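Local structure of septation protein imp2 (Schizosaccharomyces pombe, 5C1F) at residues A[267-279]-A[289-301]. The protein binds membrane phospholipids, probably through its F-BAR domain, is required for normal septation and takes part in disassembly of the medial ring. Residues are numbered along the deposited sequence; the frame is centred on the assembly and turned at random.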
ATOM      1  N   LYS A 267       1.561 -21.789 -34.609  1.00 39.42           N
ATOM      2  CA  LYS A 267       2.720 -21.117 -35.185  1.00 36.38           C
ATOM      3  C   LYS A 267       3.445 -21.967 -36.227  1.00 36.67           C
ATOM      4  O   LYS A 267       4.419 -21.514 -36.830  1.00 37.32           O
ATOM      5  CB  LYS A 267       3.696 -20.716 -34.078  1.00 35.08           C
ATOM      6  CG  LYS A 267       3.082 -19.830 -33.001  1.00 37.77           C
ATOM      7  CD  LYS A 267       2.602 -18.506 -33.575  1.00 37.97           C
ATOM      8  CE  LYS A 267       2.165 -17.554 -32.472  1.00 39.24           C
ATOM      9  NZ  LYS A 267       1.741 -16.235 -33.018  1.00 41.13           N
ATOM     10  N   SER A 268       2.963 -23.190 -36.435  1.00 34.70           N
ATOM     11  CA  SER A 268       3.579 -24.113 -37.387  1.00 35.42           C
ATOM     12  C   SER A 268       3.666 -23.503 -38.780  1.00 35.85           C
ATOM     13  O   SER A 268       2.760 -22.789 -39.210  1.00 33.97           O
ATOM     14  CB  SER A 268       2.799 -25.427 -37.447  1.00 36.04           C
ATOM     15  OG  SER A 268       3.466 -26.373 -38.263  1.00 39.54           O
ATOM     16  N   THR A 269       4.762 -23.786 -39.476  1.00 35.03           N
ATOM     17  CA  THR A 269       4.981 -23.248 -40.814  1.00 32.80           C
ATOM     18  C   THR A 269       4.941 -24.346 -41.871  1.00 34.37           C
ATOM     19  O   THR A 269       4.994 -24.067 -43.070  1.00 38.26           O
ATOM     20  CB  THR A 269       6.327 -22.519 -40.910  1.00 33.21           C
ATOM     21  OG1 THR A 269       7.380 -23.421 -40.552  1.00 32.97           O
ATOM     22  CG2 THR A 269       6.356 -21.325 -39.974  1.00 34.01           C
ATOM     23  N   GLY A 270       4.852 -25.595 -41.425  1.00 32.85           N
ATOM     24  CA  GLY A 270       4.798 -26.722 -42.338  1.00 32.74           C
ATOM     25  C   GLY A 270       5.387 -27.992 -41.754  1.00 34.40           C
ATOM     26  O   GLY A 270       6.346 -27.946 -40.983  1.00 31.13           O
ATOM     27  N   THR A 271       4.806 -29.130 -42.125  1.00 37.88           N
ATOM     28  CA  THR A 271       5.275 -30.427 -41.651  1.00 37.88           C
ATOM     29  C   THR A 271       6.058 -31.147 -42.740  1.00 38.12           C
ATOM     30  O   THR A 271       6.514 -32.273 -42.554  1.00 40.31           O
ATOM     31  CB  THR A 271       4.107 -31.325 -41.195  1.00 36.39           C
ATOM     32  OG1 THR A 271       3.231 -31.576 -42.301  1.00 41.02           O
ATOM     33  CG2 THR A 271       3.327 -30.654 -40.075  1.00 32.82           C
ATOM     34  N   GLY A 272       6.210 -30.487 -43.880  1.00 38.03           N
ATOM     35  CA  GLY A 272       6.882 -31.086 -45.015  1.00 39.99           C
ATOM     36  C   GLY A 272       8.278 -30.546 -45.249  1.00 39.04           C
ATOM     37  O   GLY A 272       8.467 -29.344 -45.442  1.00 33.20           O
ATOM     38  N   ILE A 273       9.257 -31.446 -45.232  1.00 36.98           N
ATOM     39  CA  ILE A 273      10.644 -31.092 -45.492  1.00 37.00           C
ATOM     40  C   ILE A 273      10.884 -30.937 -46.990  1.00 43.04           C
ATOM     41  O   ILE A 273      10.646 -31.869 -47.762  1.00 44.45           O
ATOM     42  CB  ILE A 273      11.616 -32.152 -44.934  1.00 36.82           C
ATOM     43  CG1 ILE A 273      11.258 -32.503 -43.490  1.00 34.50           C
ATOM     44  CG2 ILE A 273      13.055 -31.664 -45.035  1.00 37.47           C
ATOM     45  CD1 ILE A 273      12.117 -33.600 -42.902  1.00 36.61           C
ATOM     46  N   PRO A 274      11.347 -29.749 -47.410  1.00 47.70           N
ATOM     47  CA  PRO A 274      11.679 -29.523 -48.820  1.00 34.22           C
ATOM     48  C   PRO A 274      12.829 -30.413 -49.290  1.00 41.20           C
ATOM     49  O   PRO A 274      13.855 -30.504 -48.617  1.00 39.15           O
ATOM     50  CB  PRO A 274      12.075 -28.040 -48.860  1.00 36.81           C
ATOM     51  CG  PRO A 274      12.391 -27.678 -47.455  1.00 41.03           C
ATOM     52  CD  PRO A 274      11.518 -28.535 -46.596  1.00 39.73           C
ATOM     53  N   GLN A 275      12.641 -31.068 -50.432  1.00 41.26           N
ATOM     54  CA  GLN A 275      13.656 -31.948 -50.998  1.00 42.98           C
ATOM     55  C   GLN A 275      14.496 -31.197 -52.021  1.00 44.33           C
ATOM     56  O   GLN A 275      13.977 -30.346 -52.744  1.00 41.42           O
ATOM     57  CB  GLN A 275      13.007 -33.174 -51.646  1.00 44.54           C
ATOM     58  CG  GLN A 275      12.158 -33.996 -50.693  1.00 48.35           C
ATOM     59  CD  GLN A 275      12.950 -34.514 -49.511  1.00 51.20           C
ATOM     60  OE1 GLN A 275      13.834 -35.357 -49.665  1.00 59.27           O
ATOM     61  NE2 GLN A 275      12.641 -34.008 -48.322  1.00 46.11           N
ATOM     62  N   PRO A 276      15.801 -31.509 -52.079  1.00 46.51           N
ATOM     63  CA  PRO A 276      16.703 -30.882 -53.050  1.00 46.17           C
ATOM     64  C   PRO A 276      16.239 -31.095 -54.487  1.00 48.17           C
ATOM     65  O   PRO A 276      15.680 -32.148 -54.799  1.00 48.25           O
ATOM     66  CB  PRO A 276      18.041 -31.588 -52.798  1.00 47.05           C
ATOM     67  CG  PRO A 276      17.682 -32.859 -52.097  1.00 46.87           C
ATOM     68  CD  PRO A 276      16.496 -32.511 -51.256  1.00 43.86           C
ATOM     69  N   PRO A 277      16.464 -30.097 -55.355  1.00 48.68           N
ATOM     70  CA  PRO A 277      16.064 -30.196 -56.761  1.00 48.28           C
ATOM     71  C   PRO A 277      16.800 -31.331 -57.462  1.00 52.32           C
ATOM     72  O   PRO A 277      17.985 -31.548 -57.209  1.00 51.94           O
ATOM     73  CB  PRO A 277      16.464 -28.834 -57.343  1.00 49.69           C
ATOM     74  CG  PRO A 277      16.608 -27.929 -56.160  1.00 51.01           C
ATOM     75  CD  PRO A 277      17.104 -28.806 -55.054  1.00 42.53           C
ATOM     76  N   LYS A 278      16.095 -32.046 -58.330  1.00 53.06           N
ATOM     77  CA  LYS A 278      16.660 -33.207 -59.000  1.00 55.24           C
ATOM     78  C   LYS A 278      17.179 -32.863 -60.393  1.00 56.66           C
ATOM     79  O   LYS A 278      16.956 -31.761 -60.897  1.00 58.48           O
ATOM     80  CB  LYS A 278      15.613 -34.319 -59.083  1.00 59.59           C
ATOM     81  CG  LYS A 278      14.293 -33.871 -59.689  1.00 68.59           C
ATOM     82  CD  LYS A 278      13.168 -34.831 -59.339  1.00 73.11           C
ATOM     83  CE  LYS A 278      11.872 -34.448 -60.038  1.00 76.57           C
ATOM     84  NZ  LYS A 278      11.979 -34.601 -61.518  1.00 79.48           N
ATOM     85  N   PHE A 279      17.878 -33.813 -61.005  1.00 55.69           N
ATOM     86  CA  PHE A 279      18.430 -33.637 -62.342  1.00 57.29           C
ATOM     87  C   PHE A 279      17.342 -33.765 -63.404  1.00 62.15           C
ATOM     88  O   PHE A 279      16.567 -34.722 -63.396  1.00 62.76           O
ATOM     89  CB  PHE A 279      19.540 -34.660 -62.591  1.00 58.27           C
ATOM     90  CG  PHE A 279      20.178 -34.553 -63.948  1.00 60.49           C
ATOM     91  CD1 PHE A 279      21.207 -33.656 -64.177  1.00 62.38           C
ATOM     92  CD2 PHE A 279      19.759 -35.364 -64.991  1.00 61.55           C
ATOM     93  CE1 PHE A 279      21.801 -33.563 -65.422  1.00 63.72           C
ATOM     94  CE2 PHE A 279      20.347 -35.273 -66.238  1.00 64.14           C
ATOM     95  CZ  PHE A 279      21.370 -34.371 -66.453  1.00 65.96           C
ATOM     96  N   ASP A 289      11.258 -27.889 -63.116  1.00106.58           N
ATOM     97  CA  ASP A 289      10.037 -27.507 -62.414  1.00112.51           C
ATOM     98  C   ASP A 289      10.403 -26.786 -61.120  1.00114.36           C
ATOM     99  O   ASP A 289      11.549 -26.864 -60.659  1.00115.66           O
ATOM    100  CB  ASP A 289       9.193 -28.729 -62.098  1.00114.12           C
ATOM    101  CG  ASP A 289       7.751 -28.391 -61.824  1.00116.99           C
ATOM    102  OD1 ASP A 289       7.458 -27.223 -61.506  1.00118.46           O
ATOM    103  OD2 ASP A 289       6.907 -29.305 -61.937  1.00117.88           O
ATOM    104  N   ASP A 290       9.441 -26.087 -60.526  1.00115.60           N
ATOM    105  CA  ASP A 290       9.699 -25.331 -59.301  1.00114.70           C
ATOM    106  C   ASP A 290       8.947 -25.931 -58.113  1.00118.43           C
ATOM    107  O   ASP A 290       9.176 -25.551 -56.958  1.00116.19           O
ATOM    108  CB  ASP A 290       9.326 -23.859 -59.505  1.00112.46           C
ATOM    109  CG  ASP A 290      10.277 -23.144 -60.454  1.00109.68           C
ATOM    110  OD1 ASP A 290       9.815 -22.614 -61.483  1.00108.50           O
ATOM    111  OD2 ASP A 290      11.491 -23.103 -60.163  1.00108.90           O
ATOM    112  N   SER A 291       8.055 -26.873 -58.413  1.00123.13           N
ATOM    113  CA  SER A 291       7.284 -27.567 -57.389  1.00130.10           C
ATOM    114  C   SER A 291       8.191 -28.278 -56.392  1.00131.42           C
ATOM    115  O   SER A 291       8.708 -29.360 -56.672  1.00131.71           O
ATOM    116  CB  SER A 291       6.332 -28.573 -58.030  1.00132.82           C
ATOM    117  OG  SER A 291       5.846 -29.489 -57.065  1.00134.04           O
ATOM    118  N   VAL A 292       8.384 -27.657 -55.232  1.00 76.28           N
ATOM    119  CA  VAL A 292       9.216 -28.235 -54.188  1.00 71.90           C
ATOM    120  C   VAL A 292       8.592 -29.516 -53.646  1.00 66.82           C
ATOM    121  O   VAL A 292       7.528 -29.490 -53.025  1.00 69.79           O
ATOM    122  CB  VAL A 292       9.441 -27.243 -53.027  1.00 70.52           C
ATOM    123  CG1 VAL A 292      10.330 -27.864 -51.969  1.00 68.76           C
ATOM    124  CG2 VAL A 292      10.055 -25.951 -53.545  1.00 71.29           C
ATOM    125  N   GLU A 293       9.258 -30.635 -53.912  1.00 58.49           N
ATOM    126  CA  GLU A 293       8.857 -31.925 -53.371  1.00 52.23           C
ATOM    127  C   GLU A 293       8.942 -31.881 -51.851  1.00 47.77           C
ATOM    128  O   GLU A 293       9.900 -31.344 -51.296  1.00 45.14           O
ATOM    129  CB  GLU A 293       9.744 -33.039 -53.935  1.00 59.26           C
ATOM    130  CG  GLU A 293       9.583 -34.398 -53.270  1.00 65.96           C
ATOM    131  CD  GLU A 293       8.621 -35.307 -54.009  1.00 73.84           C
ATOM    132  OE1 GLU A 293       7.957 -34.836 -54.957  1.00 77.13           O
ATOM    133  OE2 GLU A 293       8.534 -36.499 -53.644  1.00 75.19           O
ATOM    134  N   LEU A 294       7.936 -32.429 -51.180  1.00 40.30           N
ATOM    135  CA  LEU A 294       7.922 -32.436 -49.723  1.00 38.70           C
ATOM    136  C   LEU A 294       7.854 -33.855 -49.168  1.00 39.13           C
ATOM    137  O   LEU A 294       7.043 -34.668 -49.610  1.00 40.94           O
ATOM    138  CB  LEU A 294       6.746 -31.613 -49.192  1.00 42.17           C
ATOM    139  CG  LEU A 294       6.708 -30.127 -49.558  1.00 44.41           C
ATOM    140  CD1 LEU A 294       5.523 -29.437 -48.893  1.00 38.05           C
ATOM    141  CD2 LEU A 294       8.018 -29.451 -49.177  1.00 40.67           C
ATOM    142  N   VAL A 295       8.723 -34.148 -48.208  1.00 38.09           N
ATOM    143  CA  VAL A 295       8.650 -35.392 -47.453  1.00 48.21           C
ATOM    144  C   VAL A 295       8.291 -35.076 -46.007  1.00 50.10           C
ATOM    145  O   VAL A 295       8.986 -34.305 -45.347  1.00 52.52           O
ATOM    146  CB  VAL A 295       9.974 -36.178 -47.500  1.00 51.19           C
ATOM    147  CG1 VAL A 295       9.939 -37.337 -46.515  1.00 39.73           C
ATOM    148  CG2 VAL A 295      10.250 -36.672 -48.913  1.00 40.71           C
ATOM    149  N   GLN A 296       7.199 -35.666 -45.527  1.00 50.09           N
ATOM    150  CA  GLN A 296       6.687 -35.385 -44.186  1.00 47.65           C
ATOM    151  C   GLN A 296       7.713 -35.690 -43.095  1.00 44.33           C
ATOM    152  O   GLN A 296       8.281 -36.783 -43.049  1.00 50.47           O
ATOM    153  CB  GLN A 296       5.403 -36.182 -43.933  1.00 51.76           C
ATOM    154  CG  GLN A 296       4.752 -35.908 -42.581  1.00 56.54           C
ATOM    155  CD  GLN A 296       3.440 -36.651 -42.398  1.00 65.59           C
ATOM    156  OE1 GLN A 296       2.950 -37.311 -43.316  1.00 70.03           O
ATOM    157  NE2 GLN A 296       2.864 -36.547 -41.206  1.00 68.96           N
ATOM    158  N   ALA A 297       7.947 -34.710 -42.227  1.00 43.15           N
ATOM    159  CA  ALA A 297       8.862 -34.870 -41.101  1.00 40.81           C
ATOM    160  C   ALA A 297       8.348 -35.934 -40.135  1.00 45.40           C
ATOM    161  O   ALA A 297       7.143 -36.047 -39.907  1.00 46.90           O
ATOM    162  CB  ALA A 297       9.054 -33.546 -40.382  1.00 32.29           C
ATOM    163  N   ASN A 298       9.263 -36.711 -39.567  1.00 48.08           N
ATOM    164  CA  ASN A 298       8.881 -37.834 -38.721  1.00 54.57           C
ATOM    165  C   ASN A 298       9.943 -38.140 -37.670  1.00 55.27           C
ATOM    166  O   ASN A 298      10.273 -39.301 -37.420  1.00 61.68           O
ATOM    167  CB  ASN A 298       8.618 -39.074 -39.585  1.00 61.46           C
ATOM    168  CG  ASN A 298       7.803 -40.132 -38.864  1.00 66.18           C
ATOM    169  OD1 ASN A 298       6.993 -39.824 -37.989  1.00 64.28           O
ATOM    170  ND2 ASN A 298       8.015 -41.390 -39.233  1.00 69.49           N
ATOM    171  N   PHE A 299      10.479 -37.091 -37.055  1.00 51.90           N
ATOM    172  CA  PHE A 299      11.529 -37.251 -36.057  1.00 50.88           C
ATOM    173  C   PHE A 299      10.960 -37.553 -34.675  1.00 53.90           C
ATOM    174  O   PHE A 299       9.783 -37.313 -34.408  1.00 51.74           O
ATOM    175  CB  PHE A 299      12.398 -35.995 -35.985  1.00 42.04           C
ATOM    176  CG  PHE A 299      12.952 -35.567 -37.309  1.00 37.55           C
ATOM    177  CD1 PHE A 299      14.000 -36.258 -37.894  1.00 40.71           C
ATOM    178  CD2 PHE A 299      12.429 -34.467 -37.967  1.00 37.77           C
ATOM    179  CE1 PHE A 299      14.513 -35.862 -39.116  1.00 42.66           C
ATOM    180  CE2 PHE A 299      12.937 -34.066 -39.187  1.00 39.59           C
ATOM    181  CZ  PHE A 299      13.981 -34.764 -39.762  1.00 43.82           C
ATOM    182  N   GLN A 300      11.812 -38.087 -33.805  1.00 56.69           N
ATOM    183  CA  GLN A 300      11.471 -38.276 -32.401  1.00 59.54           C
ATOM    184  C   GLN A 300      12.076 -37.145 -31.575  1.00 56.00           C
ATOM    185  O   GLN A 300      13.209 -36.731 -31.825  1.00 57.80           O
ATOM    186  CB  GLN A 300      11.964 -39.637 -31.899  1.00 64.96           C
ATOM    187  CG  GLN A 300      11.226 -40.832 -32.486  1.00 72.14           C
ATOM    188  CD  GLN A 300       9.849 -41.028 -31.878  1.00 77.12           C
ATOM    189  OE1 GLN A 300       9.598 -40.635 -30.739  1.00 78.14           O
ATOM    190  NE2 GLN A 300       8.950 -41.641 -32.639  1.00 77.95           N
ATOM    191  N   ARG A 301      11.314 -36.649 -30.602  1.00 53.39           N
ATOM    192  CA  ARG A 301      11.756 -35.549 -29.749  1.00 56.73           C
ATOM    193  C   ARG A 301      12.995 -35.923 -28.935  1.00 60.47           C
ATOM    194  O   ARG A 301      13.987 -35.188 -28.930  1.00 61.88           O
ATOM    195  CB  ARG A 301      10.626 -35.115 -28.813  1.00 57.81           C
ATOM    196  CG  ARG A 301      11.019 -34.045 -27.805  1.00 56.08           C
ATOM    197  CD  ARG A 301      11.080 -32.661 -28.443  1.00 49.61           C
ATOM    198  NE  ARG A 301      11.186 -31.603 -27.440  1.00 44.65           N
ATOM    199  CZ  ARG A 301      12.286 -30.892 -27.206  1.00 41.57           C
ATOM    200  NH1 ARG A 301      13.387 -31.112 -27.911  1.00 34.95           N
ATOM    201  NH2 ARG A 301      12.282 -29.955 -26.268  1.00 38.81           N
TER
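Ile273 and Val295 form the hydrogen-bonded pair of a two-stranded antiparallel ribbon, 272-274 against 294-296, in the C-terminal extension that follows the long helices of the F-BAR domain. Ile273 N donates to Val295 O at 2.9 Å, and Val295 N donates back to Ile273 O. Two more backbone bonds flank them: Ala297 N to Thr271 O, almost straight at 176°, and Gln275 N to Glu293 O. On one face, Pro274 CB rests on Val292 CG1 at 3.6 Å, while Leu294 CD2 reaches over the strand to Pro274 CA at 3.7 Å. The other face carries Ile273, Val295 and the folded chain of Gln275. With CG1 of Ile273 beside its backbone N (chi1 -48°), that branch runs past Ala297 CB, and CD1 ends 3.8 Å from Phe299 CZ. Gln275 bends at chi2, which lays its amide against Val295, Gln275 CD lying 3.5 Å from Val295 CG2. Were this glutamine an alanine, Ile273 O would probably lose its side-chain donor and Val295 the amide lying against it. Farther out, the second subunit holds the end of the ribbon where the first strand enters and the second leaves: Asn10 of that subunit accepts from Phe299 N, and Arg301 makes salt bridges to its Asp209 and Asp213. Its Tyr11 and Trp13 take bonds from the hydroxyls of Ser268 and Thr269 on the approach to the first strand. Within the ribbon, Ile273 O is gripped from opposite faces of its carbonyl plane, by Val295 N and by Gln275 NE2, the latter at 3.0 Å and 58° out of that plane.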